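Local coordinates for uncharacterized conserved protein (Staphylococcus epidermidis, PDB 3FRM) that is of unknown function but probably belongs to the GNAT acetyltransferase superfamily, with two acetyltransferase-like regions in a single chain, at residues Asp22-Ile27 and Asn40-Lys45; Lys45-Met50 and Ser75-Glu80. All coordinates share one frame; numbering follows the deposited sequence.

How the contacts relate
Contact 1 pairs strands 25-29 and 41-44 of a hairpin near one end of the large mixed sheet, with strand 17-21 outermost. Contact 2 follows directly in the chain: K45 belongs to both, closing the strand pair and opening the loop that leads to helix 50-66. That helix crosses over to strand 72-75, the parallel neighbour of 41-44, whose C-terminal exit supplies segment 75-80. The contact centres lie about 9 Å apart, and S75 probably hydrogen-bonds to the backbone of both W42 and Y44, while the rings of Y44 and F76 pack together. Antiparallel and parallel pairings thus meet on strand 41-44, within one acetyltransferase-like region.

Contact 1: Asp22-Ile27 and Asn40-Lys45; sequences DSRKAI and NTWIYK
Backbone hydrogen bonds define this antiparallel strand pair. A26 and I43 form a hydrogen-bonded pair, A26 N to I43 O at 2.9 Å and I43 N to A26 O at 2.8 Å, both nearly straight. K25-Y44 and I27-W42 are the non-hydrogen-bonded pairs beside it. Beyond the strand end, K45 N reaches R24 O at a very short 2.5 Å from above the carbonyl plane.

The main apolar contacts lie on the face that carries K25, I27 and W42. The broad indole of W42 (chi1 -84°) offers both neighbours the same face. I27 CG1 sits 3.8 Å from the centroid of the W42 five-membered ring, and K25 CD makes a CH-pi contact 3.9 Å from that of the six-membered ring. K25 has CG in the crowded position between backbone N and carbonyl carbon (chi1 52°) and bends farther out, so CD and CE lie over the outer part of the six-membered ring while its ammonium turns to D22. On the other face, small A26 meets I43 CB.

D22 OD2 accepts from R24 N and K25 N, an Asx turn and motif, while D22 OD1 holds K25 NZ in a 2.7 Å salt bridge. K45 NZ donates to D22 O at 2.7 Å and pairs with E21. R24 runs beside Y44, NH2 at the ring edge 3.8 Å from CE1, and both end on D56 of helix 50-66. Nearby positive groups should keep D22 and D56 ionised, tying up the turn and joining R24 to the helix respectively, while I27 and the K25 methylenes shield one face of the buried indole.

Contact 2: Lys45-Met50 and Ser75-Glu80; sequences KTMPTM and SFPANE
M47, present as selenomethionine, leaves the backbone with an unusual chi1 of -91°, bends at chi2 (-68°) and then runs straight, carrying SE and CE to the opposite loop. F76 has CG anti to its carbonyl carbon (chi1 -69°), and the side chains of F76 and M47 cross at about a right angle. The selenium approaches obliquely, SE lying 3.8 Å from F76 CD1 in a Met-aromatic contact; methionine's unbranched, flexible chain can bend at chi2 to reach both F76 and P77, selenium standing in for sulfur. P48 meets the ring edge, its CG 4.0 Å from F76 CE1. P77 is crossed too, M47 CE resting 4.0 Å from P77 CD, while P77 CG lies 3.6 Å from M47 N.

The two loops leave the C-terminal ends of neighbouring parallel strands, 41-44 and 72-75, joined by helix 50-66 in a beta-alpha-beta crossover. T49 caps the start of that helix, its hydroxyl bonded to Q52 N.

P77 opens a type II turn that closes with E80 N to P77 O at 3.1 Å; N79 takes the left-handed conformation there, which asparagine tolerates well. The E80 side chain, extended beyond CG, runs past that of M47 in the opposite direction, with E80 OE1 3.3 Å from M47 CG. E80 OE2 accepts at 2.9 Å from a water that also donates to K45 O at 2.5 Å, bridging the loops.

Contact 1: Asp22-Ile27 and Asn40-Lys45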
# COMPACT_ATOMS: atom_id res chain seq x y z
N ASP A 22 -30.09 8.37 7.83
CA ASP A 22 -30.61 8.32 9.19
C ASP A 22 -29.46 8.03 10.15
O ASP A 22 -28.32 8.14 9.76
CB ASP A 22 -31.73 7.31 9.32
CG ASP A 22 -31.28 5.91 9.04
OD1 ASP A 22 -32.11 5.08 8.56
OD2 ASP A 22 -30.10 5.60 9.29
N SER A 23 -29.72 7.66 11.39
CA SER A 23 -28.60 7.53 12.31
C SER A 23 -27.72 6.32 12.03
O SER A 23 -26.56 6.30 12.42
CB SER A 23 -29.04 7.50 13.74
OG SER A 23 -29.70 6.28 14.00
N ARG A 24 -28.24 5.31 11.35
CA ARG A 24 -27.36 4.19 11.08
C ARG A 24 -26.62 4.17 9.74
O ARG A 24 -25.53 3.58 9.68
CB ARG A 24 -27.99 2.81 11.38
CG ARG A 24 -29.43 2.64 11.15
CD ARG A 24 -29.83 1.18 11.43
NE ARG A 24 -30.59 0.65 10.30
CZ ARG A 24 -30.12 -0.12 9.30
NH1 ARG A 24 -30.96 -0.52 8.33
NH2 ARG A 24 -28.86 -0.56 9.28
N LYS A 25 -27.20 4.79 8.70
CA LYS A 25 -26.70 4.67 7.32
C LYS A 25 -27.20 5.72 6.31
O LYS A 25 -28.29 6.24 6.42
CB LYS A 25 -27.10 3.31 6.76
CG LYS A 25 -28.59 3.07 6.93
CD LYS A 25 -29.24 2.79 5.65
CE LYS A 25 -30.71 2.24 5.86
NZ LYS A 25 -31.52 3.08 6.78
N ALA A 26 -26.37 6.00 5.32
CA ALA A 26 -26.72 6.84 4.20
C ALA A 26 -26.78 5.88 3.03
O ALA A 26 -25.91 5.05 2.90
CB ALA A 26 -25.61 7.92 3.96
N ILE A 27 -27.81 5.97 2.21
CA ILE A 27 -27.92 5.16 0.98
C ILE A 27 -27.73 6.03 -0.28
O ILE A 27 -28.40 7.03 -0.41
CB ILE A 27 -29.28 4.55 0.90
CG1 ILE A 27 -29.50 3.58 2.08
CG2 ILE A 27 -29.51 3.92 -0.49
CD1 ILE A 27 -30.77 2.75 1.92
N ASN A 40 -23.13 3.86 -6.09
CA ASN A 40 -24.26 3.03 -5.70
C ASN A 40 -23.92 2.15 -4.49
O ASN A 40 -23.43 1.02 -4.60
CB ASN A 40 -24.78 2.22 -6.90
CG ASN A 40 -25.29 3.11 -8.08
OD1 ASN A 40 -26.41 3.61 -8.06
ND2 ASN A 40 -24.47 3.26 -9.14
N THR A 41 -24.20 2.64 -3.30
CA THR A 41 -23.64 1.99 -2.14
C THR A 41 -24.31 2.47 -0.86
O THR A 41 -24.94 3.52 -0.83
CB THR A 41 -22.08 2.23 -2.11
OG1 THR A 41 -21.43 1.26 -1.26
CG2 THR A 41 -21.73 3.66 -1.68
N TRP A 42 -24.16 1.69 0.21
CA TRP A 42 -24.58 2.07 1.51
C TRP A 42 -23.35 2.49 2.33
O TRP A 42 -22.38 1.76 2.37
CB TRP A 42 -25.18 0.85 2.20
CG TRP A 42 -26.56 0.57 1.92
CD1 TRP A 42 -27.19 0.58 0.66
CD2 TRP A 42 -27.54 0.11 2.85
NE1 TRP A 42 -28.51 0.18 0.81
CE2 TRP A 42 -28.75 -0.12 2.13
CE3 TRP A 42 -27.51 -0.13 4.22
CZ2 TRP A 42 -29.91 -0.56 2.75
CZ3 TRP A 42 -28.68 -0.57 4.82
CH2 TRP A 42 -29.86 -0.76 4.09
N ILE A 43 -23.43 3.65 2.99
CA ILE A 43 -22.39 4.11 3.91
C ILE A 43 -22.96 3.94 5.33
O ILE A 43 -23.84 4.67 5.72
CB ILE A 43 -22.06 5.58 3.69
CG1 ILE A 43 -21.90 5.93 2.20
CG2 ILE A 43 -20.80 6.05 4.48
CD1 ILE A 43 -20.79 5.23 1.51
N TYR A 44 -22.47 2.98 6.10
CA TYR A 44 -22.97 2.86 7.48
C TYR A 44 -22.40 3.97 8.36
O TYR A 44 -21.25 4.37 8.20
CB TYR A 44 -22.60 1.51 8.12
CG TYR A 44 -23.42 0.31 7.67
CD1 TYR A 44 -24.75 0.16 8.06
CD2 TYR A 44 -22.86 -0.68 6.91
CE1 TYR A 44 -25.49 -0.92 7.67
CE2 TYR A 44 -23.63 -1.82 6.51
CZ TYR A 44 -24.93 -1.90 6.89
OH TYR A 44 -25.65 -2.98 6.52
N LYS A 45 -23.22 4.45 9.29
CA LYS A 45 -22.81 5.32 10.35
C LYS A 45 -22.65 4.55 11.67
O LYS A 45 -21.73 4.82 12.44
CB LYS A 45 -23.80 6.46 10.48
CG LYS A 45 -23.58 7.45 9.33
CD LYS A 45 -24.83 8.25 8.92
CE LYS A 45 -24.95 9.52 9.72
NZ LYS A 45 -26.35 10.02 9.63

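Contact 2: Lys45-Met50 and Ser75-Glu80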
# COMPACT_ATOMS: atom_id res chain seq x y z
N LYS A 45 -23.22 4.45 9.29
CA LYS A 45 -22.81 5.32 10.35
C LYS A 45 -22.65 4.55 11.67
O LYS A 45 -21.73 4.82 12.44
CB LYS A 45 -23.80 6.46 10.48
CG LYS A 45 -23.58 7.45 9.33
CD LYS A 45 -24.83 8.25 8.92
CE LYS A 45 -24.95 9.52 9.72
NZ LYS A 45 -26.35 10.02 9.63
N THR A 46 -23.50 3.56 11.89
CA THR A 46 -23.30 2.64 13.02
C THR A 46 -23.28 1.17 12.56
O THR A 46 -23.93 0.80 11.62
CB THR A 46 -24.33 2.85 14.13
OG1 THR A 46 -25.63 2.83 13.53
CG2 THR A 46 -24.11 4.20 14.78
N MSE A 47 -22.50 0.36 13.25
CA MSE A 47 -22.36 -1.07 12.97
C MSE A 47 -23.63 -1.87 13.03
O MSE A 47 -24.21 -2.00 14.09
CB MSE A 47 -21.40 -1.70 13.99
CG MSE A 47 -19.96 -1.69 13.57
SE MSE A 47 -19.54 -2.89 12.03
CE MSE A 47 -17.63 -2.38 12.05
N PRO A 48 -24.03 -2.46 11.90
CA PRO A 48 -25.15 -3.37 11.92
C PRO A 48 -24.78 -4.65 12.67
O PRO A 48 -23.64 -5.05 12.62
CB PRO A 48 -25.36 -3.69 10.42
CG PRO A 48 -24.03 -3.52 9.80
CD PRO A 48 -23.41 -2.36 10.57
N THR A 49 -25.70 -5.30 13.37
CA THR A 49 -25.47 -6.68 13.72
C THR A 49 -25.54 -7.50 12.43
O THR A 49 -26.03 -7.03 11.37
CB THR A 49 -26.56 -7.25 14.60
OG1 THR A 49 -27.71 -7.55 13.78
CG2 THR A 49 -26.93 -6.30 15.69
N MSE A 50 -25.06 -8.72 12.54
CA MSE A 50 -25.10 -9.69 11.48
C MSE A 50 -26.48 -9.79 10.91
O MSE A 50 -26.61 -9.76 9.70
CB MSE A 50 -24.61 -11.03 12.00
CG MSE A 50 -23.91 -11.87 10.97
SE MSE A 50 -25.00 -13.41 10.53
CE MSE A 50 -24.55 -14.77 11.87
N SER A 75 -19.84 0.39 3.08
CA SER A 75 -18.76 0.89 3.90
C SER A 75 -19.23 0.80 5.31
O SER A 75 -20.40 1.03 5.55
CB SER A 75 -18.56 2.37 3.68
OG SER A 75 -18.18 2.52 2.39
N PHE A 76 -18.29 0.61 6.24
CA PHE A 76 -18.61 0.52 7.63
C PHE A 76 -18.15 1.79 8.37
O PHE A 76 -17.61 2.71 7.77
CB PHE A 76 -18.06 -0.80 8.22
CG PHE A 76 -18.77 -2.02 7.71
CD1 PHE A 76 -19.91 -2.46 8.31
CD2 PHE A 76 -18.30 -2.70 6.61
CE1 PHE A 76 -20.60 -3.60 7.80
CE2 PHE A 76 -18.96 -3.80 6.10
CZ PHE A 76 -20.12 -4.26 6.70
N PRO A 77 -18.41 1.88 9.67
CA PRO A 77 -18.15 3.18 10.31
C PRO A 77 -16.65 3.51 10.38
O PRO A 77 -15.81 2.64 10.51
CB PRO A 77 -18.69 2.99 11.71
CG PRO A 77 -19.80 1.84 11.48
CD PRO A 77 -19.16 0.93 10.52
N ALA A 78 -16.34 4.77 10.24
CA ALA A 78 -14.96 5.26 10.50
C ALA A 78 -14.29 4.65 11.73
O ALA A 78 -14.84 4.65 12.82
CB ALA A 78 -14.96 6.75 10.60
N ASN A 79 -13.12 4.06 11.50
CA ASN A 79 -12.32 3.57 12.59
C ASN A 79 -12.99 2.47 13.42
O ASN A 79 -12.67 2.28 14.56
CB ASN A 79 -11.91 4.73 13.48
CG ASN A 79 -11.30 5.83 12.68
OD1 ASN A 79 -10.31 5.62 12.04
ND2 ASN A 79 -11.94 6.97 12.64
N GLU A 80 -13.90 1.73 12.82
CA GLU A 80 -14.47 0.58 13.51
C GLU A 80 -14.11 -0.75 12.83
O GLU A 80 -14.30 -0.87 11.64
CB GLU A 80 -15.98 0.75 13.62
CG GLU A 80 -16.35 1.78 14.73
CD GLU A 80 -17.85 2.01 14.87
OE1 GLU A 80 -18.63 1.03 14.89
OE2 GLU A 80 -18.25 3.19 14.96
O HOH W 1 -20.63 4.78 14.70